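Local coordinates for protein maleylacetate reductase (Agrobacterium tumefaciens, PDB 3HL0) that probably catalyses the NADH-dependent reduction of maleylacetate to 3-oxoadipate in the breakdown of gamma-resorcylate, as a member of the iron-containing alcohol dehydrogenase family, at residues T127-Q132 with T140-E145; A68-V73 with G131-G136; A183-P188 with G233-S238; P12-F17 with P148-Y153; A82-G87 with L108-A113. All blocks are in the same frame, centred on the assembly; numbering follows the deposited sequence. Where two conformers were deposited one is given.

Interaction 1: T127-Q132 with T140-E145; sequences TPILGQ and TMRGPE. With NAD (nicotinamide-adenine-dinucleotide), chain D.
The carbonyl oxygen of Met-141, a selenomethionine, takes a nearly straight hydrogen bond from Leu-130 N (2.9 Å, 173° at the hydrogen) and a longer C-H contact from CA of Ile-129. It belongs to a beta hairpin in which strand 129-134 runs antiparallel to strand 137-142, and the return bond from Met-141 N to Leu-130 O completes the hydrogen-bonded pair. Where the strands give way to loop, Pro-128 O accepts from Gly-143 N at 3.1 Å while CA of Arg-142 leans on the same oxygen. Ile-129 and Arg-142 form a non-hydrogen-bonded pair with their side chains side by side. The arginine's CG sits between its backbone N and carbonyl carbon (chi1 68°), and the chain bends again further out. CG1 of Ile-129 lies over one face of the guanidinium near its rim, with CD1 3.6 Å from Arg-142 NH2; Pro-128 CG reaches NH1 at the same distance. On the other face of the sheet, Leu-130 and Met-141 lean toward helix 97-110. This hairpin presents one edge to the cofactor. Lys-104 also donates to Ile-129 O, which receives the nicotinamide amide through NAD N7N at 2.9 Å. The amide's other end is held by Thr-127, whose OG1 gives its proton to NAD O7N at 2.7 Å and, closing an ST turn, accepts Ile-129 N at 3.2 Å.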
# COMPACT_ATOMS: atom_id res chain seq x y z
N THR A 127 -8.22 2.42 20.81
CA THR A 127 -7.39 1.50 21.57
C THR A 127 -6.18 2.21 22.17
O THR A 127 -5.71 3.24 21.64
CB THR A 127 -6.83 0.30 20.73
OG1 THR A 127 -5.62 0.71 20.08
CG2 THR A 127 -7.84 -0.25 19.76
N PRO A 128 -5.63 1.67 23.27
CA PRO A 128 -4.45 2.28 23.87
C PRO A 128 -3.15 1.62 23.35
O PRO A 128 -2.10 1.75 23.99
CB PRO A 128 -4.65 2.00 25.36
CG PRO A 128 -5.26 0.62 25.36
CD PRO A 128 -6.22 0.64 24.15
N ILE A 129 -3.23 0.94 22.19
CA ILE A 129 -2.10 0.14 21.68
C ILE A 129 -1.33 0.91 20.61
O ILE A 129 -1.94 1.56 19.75
CB ILE A 129 -2.65 -1.17 21.08
CG1 ILE A 129 -3.53 -1.92 22.10
CG2 ILE A 129 -1.53 -2.07 20.62
CD1 ILE A 129 -4.47 -2.99 21.42
N LEU A 130 0.01 0.85 20.65
CA LEU A 130 0.82 1.49 19.62
C LEU A 130 1.93 0.53 19.14
O LEU A 130 2.68 0.02 19.96
CB LEU A 130 1.46 2.79 20.18
CG LEU A 130 2.54 3.42 19.30
CD1 LEU A 130 1.99 3.90 17.94
CD2 LEU A 130 3.24 4.56 20.07
N GLY A 131 1.98 0.29 17.83
CA GLY A 131 3.06 -0.47 17.17
C GLY A 131 4.00 0.51 16.47
O GLY A 131 3.55 1.49 15.87
N GLN A 132 5.32 0.26 16.59
CA GLN A 132 6.31 1.11 15.95
C GLN A 132 7.38 0.23 15.32
O GLN A 132 7.47 -0.95 15.64
CB GLN A 132 6.94 2.08 16.96
CG GLN A 132 5.91 2.94 17.71
CD GLN A 132 6.54 3.84 18.72
OE1 GLN A 132 7.00 4.95 18.41
NE2 GLN A 132 6.59 3.38 19.97
N THR A 140 5.60 -3.37 20.08
CA THR A 140 4.24 -3.02 20.49
C THR A 140 4.25 -2.64 21.95
O THR A 140 5.05 -3.16 22.72
CB THR A 140 3.22 -4.16 20.27
OG1 THR A 140 1.90 -3.67 20.59
CG2 THR A 140 3.52 -5.37 21.17
N MSE A 141 3.37 -1.72 22.33
CA MSE A 141 3.19 -1.30 23.71
C MSE A 141 1.78 -0.78 23.86
O MSE A 141 1.08 -0.59 22.87
CB MSE A 141 4.19 -0.20 24.08
CG MSE A 141 4.07 1.05 23.22
SE MSE A 141 5.28 2.43 23.87
CE MSE A 141 4.24 2.91 25.44
N ARG A 142 1.38 -0.53 25.10
CA ARG A 142 0.08 0.04 25.37
C ARG A 142 0.10 0.82 26.67
O ARG A 142 0.95 0.59 27.54
CB ARG A 142 -0.99 -1.05 25.40
CG ARG A 142 -0.86 -1.98 26.57
CD ARG A 142 -2.24 -2.45 26.95
NE ARG A 142 -2.76 -3.34 25.94
CZ ARG A 142 -4.06 -3.49 25.66
NH1 ARG A 142 -5.00 -2.81 26.31
NH2 ARG A 142 -4.40 -4.33 24.71
N GLY A 143 -0.82 1.77 26.78
CA GLY A 143 -0.98 2.53 28.01
C GLY A 143 -1.96 3.66 27.85
O GLY A 143 -2.28 4.04 26.71
N PRO A 144 -2.42 4.24 28.97
CA PRO A 144 -3.43 5.30 28.94
C PRO A 144 -2.99 6.56 28.19
O PRO A 144 -3.84 7.27 27.62
CB PRO A 144 -3.72 5.57 30.44
CG PRO A 144 -2.63 4.86 31.21
CD PRO A 144 -2.15 3.75 30.33
N GLU A 145 -1.69 6.81 28.16
CA GLU A 145 -1.14 7.97 27.42
C GLU A 145 -1.25 7.81 25.88
O GLU A 145 -0.98 8.76 25.12
CB GLU A 145 0.30 8.27 27.86
CG GLU A 145 1.39 7.26 27.40
CD GLU A 145 1.44 5.92 28.19
OE1 GLU A 145 0.67 5.72 29.17
OE2 GLU A 145 2.28 5.06 27.80
PA NAD D . -3.45 2.35 6.50
O1A NAD D . -3.70 3.37 7.56
O2A NAD D . -2.09 1.77 6.40
O5B NAD D . -4.03 2.90 5.13
C5B NAD D . -3.67 2.23 3.91
C4B NAD D . -3.75 3.25 2.79
O4B NAD D . -5.11 3.61 2.58
C3B NAD D . -2.96 4.53 3.12
O3B NAD D . -2.20 4.99 1.99
C2B NAD D . -4.08 5.50 3.46
O2B NAD D . -3.74 6.85 3.21
C1B NAD D . -5.23 5.02 2.56
N9A NAD D . -6.57 5.41 3.06
C8A NAD D . -7.07 5.21 4.33
N7A NAD D . -8.33 5.70 4.39
C5A NAD D . -8.65 6.24 3.17
C6A NAD D . -9.80 6.87 2.69
N6A NAD D . -11.00 6.84 3.31
N1A NAD D . -9.75 7.31 1.37
C2A NAD D . -8.65 7.10 0.57
N3A NAD D . -7.52 6.47 1.04
C4A NAD D . -7.54 6.04 2.34
O3 NAD D . -4.39 1.03 6.74
PN NAD D . -5.13 0.48 8.07
O1N NAD D . -5.46 -0.94 7.75
O2N NAD D . -6.19 1.45 8.36
O5D NAD D . -4.03 0.50 9.23
C5D NAD D . -3.01 -0.50 9.33
C4D NAD D . -2.04 -0.03 10.41
O4D NAD D . -2.77 0.22 11.60
C3D NAD D . -1.06 -1.15 10.74
O3D NAD D . 0.19 -0.54 11.11
C2D NAD D . -1.70 -1.82 11.93
O2D NAD D . -0.80 -2.55 12.76
C1D NAD D . -2.31 -0.63 12.64
N1N NAD D . -3.42 -0.97 13.52
C2N NAD D . -3.26 -0.66 14.84
C3N NAD D . -4.28 -0.96 15.72
C7N NAD D . -4.02 -0.55 17.11
O7N NAD D . -5.05 -0.77 17.95
N7N NAD D . -2.84 -0.01 17.49
C4N NAD D . -5.53 -1.55 15.29
C5N NAD D . -5.66 -1.86 13.94
C6N NAD D . -4.59 -1.57 13.07

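Interaction 2: A68-V73 with G131-G136; sequences AMHTPV and GQTENG
The loop that leads into helix 73-85 is stitched to the hairpin strand 129-134 by a single backbone bridge, Pro-72 with Thr-133. A bond flanks it on each side: Thr-133 N gives its hydrogen to Thr-71 O (3.2 Å), approaching from well above the carbonyl plane, and Val-73 N gives its own to Thr-133 O (2.9 Å), almost in line with the C=O bond. Thr-133 adds a third bond from its side chain. With OG1 beside the backbone N and anti to the carbonyl carbon (chi1 -59°), the hydroxyl donates to His-70 O at 2.8 Å and comes 3.2 Å from His-70 CB, so the threonine grips the loop through N, O and OG1 together. Thr-71 O is busy as well: besides Thr-133 N it takes a hydrogen from a water at 2.9 Å, and that water donates its other one to Gln-132 OE1, an atom also held by Arg-109. Beyond the bridge, in the conformer given, Val-73 CG2 rests 3.8 Å from CB of Glu-134. Pro-43 of the second subunit packs on both Pro-72 and Thr-133. The loop itself makes a type II beta turn from Ala-68 to Thr-71, after which Pro-72 takes the N-cap position; the strand thus gives the N-H of Val-73, in the first turn, an acceptor its own helix cannot supply: an isolated beta bridge at a helix N terminus.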
# COMPACT_ATOMS: atom_id res chain seq x y z
N ALA A 68 3.75 7.06 7.71
CA ALA A 68 4.39 5.98 6.98
C ALA A 68 3.90 4.64 7.50
O ALA A 68 3.53 4.51 8.67
CB ALA A 68 5.92 6.09 7.14
N MSE A 69 3.91 3.62 6.64
CA MSE A 69 3.54 2.26 7.08
C MSE A 69 4.41 1.86 8.27
O MSE A 69 5.63 2.08 8.24
CB MSE A 69 3.71 1.24 5.93
N HIS A 70 3.77 1.31 9.30
CA HIS A 70 4.44 0.65 10.43
C HIS A 70 5.08 1.63 11.41
O HIS A 70 5.88 1.22 12.25
CB HIS A 70 5.49 -0.38 9.95
CG HIS A 70 4.99 -1.28 8.86
ND1 HIS A 70 3.88 -2.08 9.01
CD2 HIS A 70 5.48 -1.54 7.62
CE1 HIS A 70 3.68 -2.77 7.90
NE2 HIS A 70 4.64 -2.46 7.04
N THR A 71 4.72 2.92 11.30
CA THR A 71 5.07 3.95 12.29
C THR A 71 6.58 3.88 12.66
O THR A 71 6.95 3.67 13.81
CB THR A 71 4.14 3.87 13.55
OG1 THR A 71 2.78 3.58 13.13
CG2 THR A 71 4.11 5.18 14.33
N PRO A 72 7.45 4.09 11.66
CA PRO A 72 8.90 4.01 11.98
C PRO A 72 9.36 5.20 12.85
O PRO A 72 8.92 6.33 12.65
CB PRO A 72 9.56 4.00 10.59
CG PRO A 72 8.52 4.48 9.62
CD PRO A 72 7.18 4.49 10.27
N VAL A 73 10.22 4.92 13.81
CA VAL A 73 10.64 5.93 14.78
C VAL A 73 11.28 7.19 14.17
O VAL A 73 11.12 8.30 14.69
CB VAL A 73 11.53 5.27 15.90
CG1 VAL A 73 12.12 6.30 16.84
CG2 VAL A 73 10.71 4.25 16.68
N GLY A 131 1.98 0.29 17.83
CA GLY A 131 3.06 -0.47 17.17
C GLY A 131 4.00 0.51 16.47
O GLY A 131 3.55 1.49 15.87
N GLN A 132 5.32 0.26 16.59
CA GLN A 132 6.31 1.11 15.95
C GLN A 132 7.38 0.23 15.32
O GLN A 132 7.47 -0.95 15.64
CB GLN A 132 6.94 2.08 16.96
CG GLN A 132 5.91 2.94 17.71
CD GLN A 132 6.54 3.84 18.72
OE1 GLN A 132 7.00 4.95 18.41
NE2 GLN A 132 6.59 3.38 19.97
N THR A 133 8.15 0.79 14.41
CA THR A 133 9.29 0.07 13.83
C THR A 133 10.52 0.82 14.27
O THR A 133 10.63 2.01 14.05
CB THR A 133 9.19 -0.01 12.30
OG1 THR A 133 7.97 -0.66 11.96
CG2 THR A 133 10.36 -0.84 11.72
N GLU A 134 11.44 0.10 14.90
CA GLU A 134 12.69 0.68 15.32
C GLU A 134 13.80 -0.30 14.99
O GLU A 134 13.68 -1.48 15.31
CB GLU A 134 12.66 0.96 16.82
CG GLU A 134 13.84 1.81 17.27
CD GLU A 134 13.68 2.35 18.68
OE1 GLU A 134 12.65 2.03 19.34
OE2 GLU A 134 14.59 3.07 19.12
N ASN A 135 14.85 0.19 14.34
CA ASN A 135 15.98 -0.67 13.90
C ASN A 135 15.47 -1.89 13.15
O ASN A 135 15.92 -3.02 13.38
CB ASN A 135 16.84 -1.10 15.09
CG ASN A 135 17.53 0.06 15.77
OD1 ASN A 135 17.78 1.11 15.17
ND2 ASN A 135 17.85 -0.13 17.05
N GLY A 136 14.49 -1.66 12.28
CA GLY A 136 13.98 -2.68 11.39
C GLY A 136 13.03 -3.71 12.00
O GLY A 136 12.61 -4.63 11.30
O HOH W 1 7.40 5.64 15.94
O HOH W 2 1.66 1.65 14.05

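Interaction 3: A183-P188 with G233-S238; sequences ARDRNP and GAVGMS
Val-235 points its side chain toward the 183-188 loop, where Ala-183, Asp-185 and Asn-187 touch it. Ala-183 puts its CB 3.8 Å from CG2 of the valine. Asp-185 passes it at a slant, its OD1 3.5 Å from Val-235 CB, and Asn-187 slants across the other branch, with ND2 3.8 Å from CG1. That branch also lies against the backbone oxygen of Asp-185, so both methyl groups are occupied by the loop. The polar link sits beside this apolar one. In Asp-185, CG lies between the backbone N and the carbonyl carbon (chi1 58°). The carboxylate end comes nearer to the 233-238 segment, and OD1 accepts Gly-236 N at 2.8 Å in a nearly straight bond (168°), using the syn lone pair, on the side of OD2. Gly-236 O in turn lies 3.3 Å from the methyl of Ala-183. The loop keeps its shape through a type I beta turn, with Arg-186 N bonded to Ala-183 O. Asn-187 has a second task: its OD1 takes the hydrogen of Ala-190 N, capping the start of helix 188-210. Val-235 is the residue at which helix 215-234 gives way to extended chain, and its side chain also touches Ala-180 of helix 163-180. The contact joins the loop between helices 163-180 and 188-210, which ends in an Asn N-cap, to the chain leaving helix 215-234, within the all-helical C-terminal domain of iron-containing alcohol dehydrogenases.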
# COMPACT_ATOMS: atom_id res chain seq x y z
N ALA A 183 -12.32 -13.89 24.71
CA ALA A 183 -11.23 -13.34 25.52
C ALA A 183 -11.19 -13.97 26.92
O ALA A 183 -12.22 -14.25 27.50
CB ALA A 183 -11.38 -11.81 25.67
N ARG A 184 -10.00 -14.12 27.46
CA ARG A 184 -9.88 -14.62 28.82
C ARG A 184 -10.58 -13.66 29.79
O ARG A 184 -11.23 -14.12 30.75
CB ARG A 184 -8.42 -14.76 29.22
CG ARG A 184 -8.29 -15.69 30.44
CD ARG A 184 -6.82 -15.82 30.75
NE ARG A 184 -6.57 -16.94 31.66
CZ ARG A 184 -5.36 -17.34 32.02
NH1 ARG A 184 -5.23 -18.38 32.85
NH2 ARG A 184 -4.28 -16.72 31.55
N ASP A 185 -10.47 -12.36 29.52
CA ASP A 185 -11.11 -11.31 30.33
C ASP A 185 -12.37 -10.75 29.65
O ASP A 185 -12.70 -9.52 29.76
CB ASP A 185 -10.12 -10.18 30.63
CG ASP A 185 -9.54 -9.54 29.37
OD1 ASP A 185 -9.59 -10.14 28.27
OD2 ASP A 185 -9.00 -8.40 29.46
N ARG A 186 -13.08 -11.66 28.99
CA ARG A 186 -14.35 -11.31 28.35
C ARG A 186 -15.37 -10.82 29.39
O ARG A 186 -15.40 -11.29 30.57
CB ARG A 186 -14.90 -12.52 27.59
CG ARG A 186 -15.22 -13.71 28.47
CD ARG A 186 -15.57 -14.91 27.62
NE ARG A 186 -15.65 -16.14 28.41
CZ ARG A 186 -14.70 -17.07 28.43
NH1 ARG A 186 -14.88 -18.16 29.17
NH2 ARG A 186 -13.58 -16.94 27.70
N ASN A 187 -16.21 -9.88 28.97
CA ASN A 187 -17.26 -9.38 29.87
C ASN A 187 -18.51 -9.16 29.02
O ASN A 187 -18.46 -9.11 27.78
CB ASN A 187 -16.78 -8.13 30.62
CG ASN A 187 -16.67 -6.90 29.73
OD1 ASN A 187 -17.68 -6.37 29.26
ND2 ASN A 187 -15.45 -6.45 29.52
N PRO A 188 -19.67 -9.03 29.67
CA PRO A 188 -20.93 -8.96 28.91
C PRO A 188 -21.03 -7.72 27.99
O PRO A 188 -21.70 -7.82 26.97
CB PRO A 188 -21.98 -8.78 30.03
CG PRO A 188 -21.34 -9.48 31.21
CD PRO A 188 -19.88 -9.26 31.13
N GLY A 233 -9.79 -2.53 22.19
CA GLY A 233 -9.24 -1.69 23.25
C GLY A 233 -9.42 -2.26 24.64
O GLY A 233 -8.55 -2.03 25.48
N ALA A 234 -10.48 -3.06 24.85
CA ALA A 234 -11.02 -3.40 26.20
C ALA A 234 -10.54 -4.76 26.71
O ALA A 234 -10.26 -4.92 27.90
CB ALA A 234 -12.51 -3.42 26.18
N VAL A 235 -10.53 -5.76 25.83
CA VAL A 235 -10.27 -7.13 26.28
C VAL A 235 -9.09 -7.74 25.51
O VAL A 235 -8.61 -7.17 24.52
CB VAL A 235 -11.55 -8.02 26.23
CG1 VAL A 235 -12.67 -7.35 27.07
CG2 VAL A 235 -12.07 -8.22 24.76
N GLY A 236 -8.60 -8.88 25.98
CA GLY A 236 -7.40 -9.45 25.41
C GLY A 236 -7.72 -10.23 24.13
O GLY A 236 -8.65 -11.03 24.08
N MSE A 237 -6.89 -10.01 23.11
CA MSE A 237 -6.98 -10.82 21.91
C MSE A 237 -6.17 -12.13 22.12
O MSE A 237 -5.67 -12.41 23.23
CB MSE A 237 -6.43 -10.00 20.73
CG MSE A 237 -7.17 -8.67 20.50
SE MSE A 237 -9.01 -8.84 19.91
CE MSE A 237 -9.92 -8.68 21.65
N SER A 238 -6.08 -12.96 21.09
CA SER A 238 -5.51 -14.29 21.26
C SER A 238 -4.89 -14.72 19.94
O SER A 238 -4.29 -13.88 19.26
CB SER A 238 -6.59 -15.26 21.82
OG SER A 238 -5.96 -16.52 22.08
O HOH W 3 -7.59 -13.40 25.95

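Interaction 4: P12-F17 with P148-Y153; sequences PARIVF and PEVVIY. With CA (calcium ion), chain C.
Strands 15-17 and 150-153 run parallel, 10° apart, and three bonds join them in turn: Val-151 N to Arg-14 O (2.9 Å), Val-16 N to Val-151 O, and Tyr-153 N to Val-16 O at 2.7 Å. On one face of the sheet Ile-15 lies side by side with Val-151 and Tyr-153. Its CD1 reaches CB of Val-151 at 3.7 Å, while CG2, anti to the backbone N, meets the rim of the tyrosine ring in its plane, 3.5 Å from CD2. Val-151 CG1 stands over one face of that same ring, near its edge. Phe-17 comes in beside it, CD1 3.4 Å from Tyr-153 CB, and the two rings are inclined at 43°, an oblique pair. Tyr-153 OH is bonded to Glu-125, and Trp-226 of helix 215-234 meets the ring. Strand 15-17 is the outermost strand, within this chain, of the six-stranded parallel sheet of the Rossmann-like N-terminal domain, with 150-153 lying between it and strand 113-118. On the other face Val-16 and Ile-152 face helix 25-31. Ahead of the strands, a water bridges Pro-12 O and Pro-148 O. Glu-149 turns away from this neighbour, bending at chi2 (72°), and OE2 binds the calcium ion at 2.4 Å. Five waters supply the other ligands; one of them also donates to Glu-149 OE1, which accepts Gln-114 N as well.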
# COMPACT_ATOMS: atom_id res chain seq x y z
N PRO A 12 -11.96 6.11 29.07
CA PRO A 12 -12.49 7.44 28.74
C PRO A 12 -12.65 7.61 27.24
O PRO A 12 -11.80 7.14 26.44
CB PRO A 12 -11.43 8.40 29.27
CG PRO A 12 -10.18 7.59 29.47
CD PRO A 12 -10.56 6.12 29.53
N ALA A 13 -13.72 8.27 26.83
CA ALA A 13 -14.00 8.38 25.41
C ALA A 13 -14.89 9.58 25.13
O ALA A 13 -15.82 9.86 25.89
CB ALA A 13 -14.70 7.10 24.91
N ARG A 14 -14.61 10.27 24.03
CA ARG A 14 -15.56 11.23 23.49
C ARG A 14 -15.67 10.93 22.01
O ARG A 14 -14.73 11.15 21.27
CB ARG A 14 -15.14 12.69 23.71
CG ARG A 14 -16.10 13.67 22.96
CD ARG A 14 -15.96 15.11 23.43
NE ARG A 14 -16.72 15.96 22.52
CZ ARG A 14 -18.01 16.29 22.69
NH1 ARG A 14 -18.69 15.86 23.75
NH2 ARG A 14 -18.61 17.07 21.78
N ILE A 15 -16.80 10.35 21.61
CA ILE A 15 -17.00 9.88 20.24
C ILE A 15 -18.08 10.70 19.59
O ILE A 15 -19.21 10.71 20.08
CB ILE A 15 -17.44 8.38 20.25
CG1 ILE A 15 -16.53 7.52 21.17
CG2 ILE A 15 -17.55 7.86 18.79
CD1 ILE A 15 -15.00 7.49 20.72
N VAL A 16 -17.74 11.43 18.52
CA VAL A 16 -18.70 12.27 17.78
C VAL A 16 -19.03 11.54 16.48
O VAL A 16 -18.11 11.22 15.74
CB VAL A 16 -18.09 13.62 17.46
CG1 VAL A 16 -19.08 14.46 16.64
CG2 VAL A 16 -17.68 14.38 18.78
N PHE A 17 -20.29 11.20 16.22
CA PHE A 17 -20.60 10.36 15.06
C PHE A 17 -21.72 10.99 14.26
O PHE A 17 -22.85 11.10 14.74
CB PHE A 17 -21.04 8.95 15.52
CG PHE A 17 -21.03 7.92 14.42
CD1 PHE A 17 -20.11 6.86 14.46
CD2 PHE A 17 -21.97 7.93 13.43
CE1 PHE A 17 -20.07 5.90 13.44
CE2 PHE A 17 -21.94 6.98 12.41
CZ PHE A 17 -21.00 5.95 12.45
N PRO A 148 -6.54 7.82 22.30
CA PRO A 148 -6.95 9.18 21.86
C PRO A 148 -8.11 9.79 22.67
O PRO A 148 -9.06 9.10 23.05
CB PRO A 148 -7.35 8.99 20.38
CG PRO A 148 -6.51 7.79 19.96
CD PRO A 148 -6.51 6.86 21.17
N GLU A 149 -8.01 11.09 22.89
CA GLU A 149 -9.02 11.83 23.64
C GLU A 149 -10.36 11.93 22.94
O GLU A 149 -11.40 11.87 23.59
CB GLU A 149 -8.54 13.25 23.91
CG GLU A 149 -7.56 13.36 25.07
CD GLU A 149 -6.17 12.81 24.78
OE1 GLU A 149 -5.77 12.62 23.61
OE2 GLU A 149 -5.45 12.52 25.76
N VAL A 150 -10.35 12.19 21.62
CA VAL A 150 -11.58 12.48 20.92
C VAL A 150 -11.56 11.75 19.58
O VAL A 150 -10.52 11.70 18.93
CB VAL A 150 -11.74 14.02 20.66
CG1 VAL A 150 -12.97 14.30 19.84
CG2 VAL A 150 -11.76 14.81 21.98
N VAL A 151 -12.68 11.16 19.17
CA VAL A 151 -12.74 10.55 17.84
C VAL A 151 -13.94 11.16 17.13
O VAL A 151 -15.01 11.28 17.74
CB VAL A 151 -12.98 9.04 17.97
CG1 VAL A 151 -13.05 8.40 16.59
CG2 VAL A 151 -11.89 8.39 18.80
N ILE A 152 -13.73 11.62 15.89
CA ILE A 152 -14.81 12.18 15.06
C ILE A 152 -15.03 11.21 13.92
O ILE A 152 -14.17 11.07 13.04
CB ILE A 152 -14.42 13.59 14.54
CG1 ILE A 152 -14.23 14.51 15.74
CG2 ILE A 152 -15.50 14.15 13.61
CD1 ILE A 152 -13.81 15.94 15.29
N TYR A 153 -16.17 10.55 13.92
CA TYR A 153 -16.52 9.62 12.86
C TYR A 153 -17.43 10.29 11.84
O TYR A 153 -18.60 10.62 12.14
CB TYR A 153 -17.27 8.41 13.42
CG TYR A 153 -16.40 7.38 14.10
CD1 TYR A 153 -15.49 6.61 13.36
CD2 TYR A 153 -16.53 7.14 15.47
CE1 TYR A 153 -14.70 5.62 14.00
CE2 TYR A 153 -15.77 6.19 16.10
CZ TYR A 153 -14.87 5.42 15.37
OH TYR A 153 -14.13 4.48 16.02
CA CA C . -3.24 11.71 26.26
O HOH W 4 -9.67 8.91 25.69
O HOH W 5 -12.43 9.05 22.66
O HOH W 6 -3.14 11.94 23.74
O HOH W 7 -4.19 9.67 26.30
O HOH W 8 -1.02 11.37 25.93
O HOH W 9 -2.21 11.77 28.40
O HOH W 10 -2.78 14.11 26.22

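Interaction 5: A82-G87 with L108-A113; sequences AYRAAG and LRTDAA
Tyr-83, Thr-110 and Arg-84 carry most of this contact, in which the C-terminal turn of helix 73-85 meets the end of helix 97-110 and the turn beyond it. Helix 97-110 is the crossover of a beta-alpha-beta unit, joining parallel strands 90-95 and 113-118 of the Rossmann-like sheet. Tyr-83 points toward segment 108-113, with CG anti to its backbone N (chi1 180°). Thr-110 crosses it at a slant, with OG1 over one face, 3.9 Å from CE2, and CG2 4.0 Å from CD2. That hydroxyl is already engaged: it accepts Ala-112 N at 3.0 Å in an ST turn and is bonded to Ile-106 O of its own helix, so toward the tyrosine it offers van der Waals contact. Arg-84 stretches out extended as far as NE; its NH2 comes within 3.8 Å of Arg-109 O and 4.3 Å of Thr-110 CG2, loose approaches at the outer side of the contact. Helix 73-85 ends in a Schellman motif at Gly-87. After Asp-111, with its positive phi, has turned the backbone beyond helix 97-110, Ala-112 brings its methyl up to the phenol end of Tyr-83, with CB 3.4 Å from CZ and 3.2 Å from OH.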
# COMPACT_ATOMS: atom_id res chain seq x y z
N ALA A 82 8.21 18.71 13.99
CA ALA A 82 7.19 19.54 13.33
C ALA A 82 6.13 20.05 14.33
O ALA A 82 5.78 21.24 14.30
CB ALA A 82 6.54 18.76 12.18
N TYR A 83 5.70 19.16 15.23
CA TYR A 83 4.76 19.51 16.32
C TYR A 83 5.31 20.64 17.18
O TYR A 83 4.61 21.62 17.50
CB TYR A 83 4.46 18.25 17.16
CG TYR A 83 3.51 18.44 18.32
CD1 TYR A 83 2.13 18.27 18.16
CD2 TYR A 83 3.99 18.77 19.59
CE1 TYR A 83 1.25 18.42 19.22
CE2 TYR A 83 3.12 18.92 20.66
CZ TYR A 83 1.77 18.76 20.48
OH TYR A 83 0.94 18.92 21.56
N ARG A 84 6.59 20.51 17.55
CA ARG A 84 7.23 21.53 18.38
C ARG A 84 7.35 22.84 17.62
O ARG A 84 6.92 23.90 18.12
CB ARG A 84 8.58 21.03 18.91
CG ARG A 84 8.36 19.90 19.92
CD ARG A 84 9.63 19.30 20.49
NE ARG A 84 9.28 18.36 21.55
CZ ARG A 84 9.97 17.28 21.87
NH1 ARG A 84 11.07 16.96 21.19
NH2 ARG A 84 9.54 16.48 22.85
N ALA A 85 7.92 22.78 16.42
CA ALA A 85 8.15 24.01 15.64
C ALA A 85 6.85 24.79 15.36
O ALA A 85 6.84 26.03 15.35
CB ALA A 85 8.88 23.70 14.34
N ALA A 86 5.78 24.05 15.15
CA ALA A 86 4.46 24.65 14.93
C ALA A 86 3.80 25.24 16.18
O ALA A 86 2.79 25.95 16.08
CB ALA A 86 3.52 23.60 14.30
N GLY A 87 4.34 24.93 17.36
CA GLY A 87 3.72 25.34 18.62
C GLY A 87 2.36 24.69 18.82
O GLY A 87 1.48 25.26 19.46
N LEU A 108 2.81 9.93 22.67
CA LEU A 108 3.72 9.25 23.62
C LEU A 108 4.89 10.14 24.03
O LEU A 108 5.36 10.10 25.17
CB LEU A 108 4.24 7.93 23.04
CG LEU A 108 5.24 7.09 23.84
CD1 LEU A 108 4.56 6.55 25.10
CD2 LEU A 108 5.69 5.94 22.98
N ARG A 109 5.35 10.97 23.10
CA ARG A 109 6.58 11.71 23.26
C ARG A 109 6.35 13.14 23.74
O ARG A 109 7.26 13.79 24.26
CB ARG A 109 7.34 11.72 21.93
CG ARG A 109 7.96 10.35 21.64
CD ARG A 109 8.30 10.18 20.19
NE ARG A 109 9.04 8.95 19.96
CZ ARG A 109 8.49 7.76 19.73
NH1 ARG A 109 7.17 7.60 19.69
NH2 ARG A 109 9.25 6.70 19.53
N THR A 110 5.13 13.64 23.58
CA THR A 110 4.86 15.06 23.83
C THR A 110 3.63 15.29 24.71
O THR A 110 3.32 16.45 25.06
CB THR A 110 4.54 15.79 22.52
OG1 THR A 110 3.28 15.30 22.03
CG2 THR A 110 5.61 15.57 21.45
N ASP A 111 2.91 14.22 25.02
CA ASP A 111 1.59 14.29 25.65
C ASP A 111 0.55 15.16 24.89
O ASP A 111 -0.43 15.64 25.48
CB ASP A 111 1.69 14.70 27.13
CG ASP A 111 0.71 13.93 28.02
OD1 ASP A 111 0.42 12.74 27.72
OD2 ASP A 111 0.24 14.51 29.02
N ALA A 112 0.74 15.33 23.58
CA ALA A 112 -0.26 16.01 22.72
C ALA A 112 -1.62 15.36 22.95
O ALA A 112 -1.71 14.12 23.00
CB ALA A 112 0.12 15.84 21.24
N ALA A 113 -2.68 16.17 23.02
CA ALA A 113 -4.01 15.58 22.94
C ALA A 113 -4.24 15.13 21.49
O ALA A 113 -3.70 15.74 20.56
CB ALA A 113 -5.08 16.62 23.36

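How the interactions relate
From the N terminus, residues 12-17 open the longest loop, which interaction 4 closes at 148-153, bringing the first strand of the parallel sheet beside its last. Interactions 1, 2 and 5 are nested inside it. Within that loop, 68-73 is tied to 131-136 by interaction 2, which itself encloses interaction 5 between two helices. Interaction 1 starts where interaction 2 ends, the two sharing Gly-131 and Gln-132 of the hairpin. Gln-132 also links both to interaction 5 through Arg-109, and Glu-149 of interaction 4 packs on Ala-113. Interaction 3 follows later, in the helical domain; its Gly-233 packs against Thr-127, Pro-128 and Arg-142, so the hairpin region touches the helical domain.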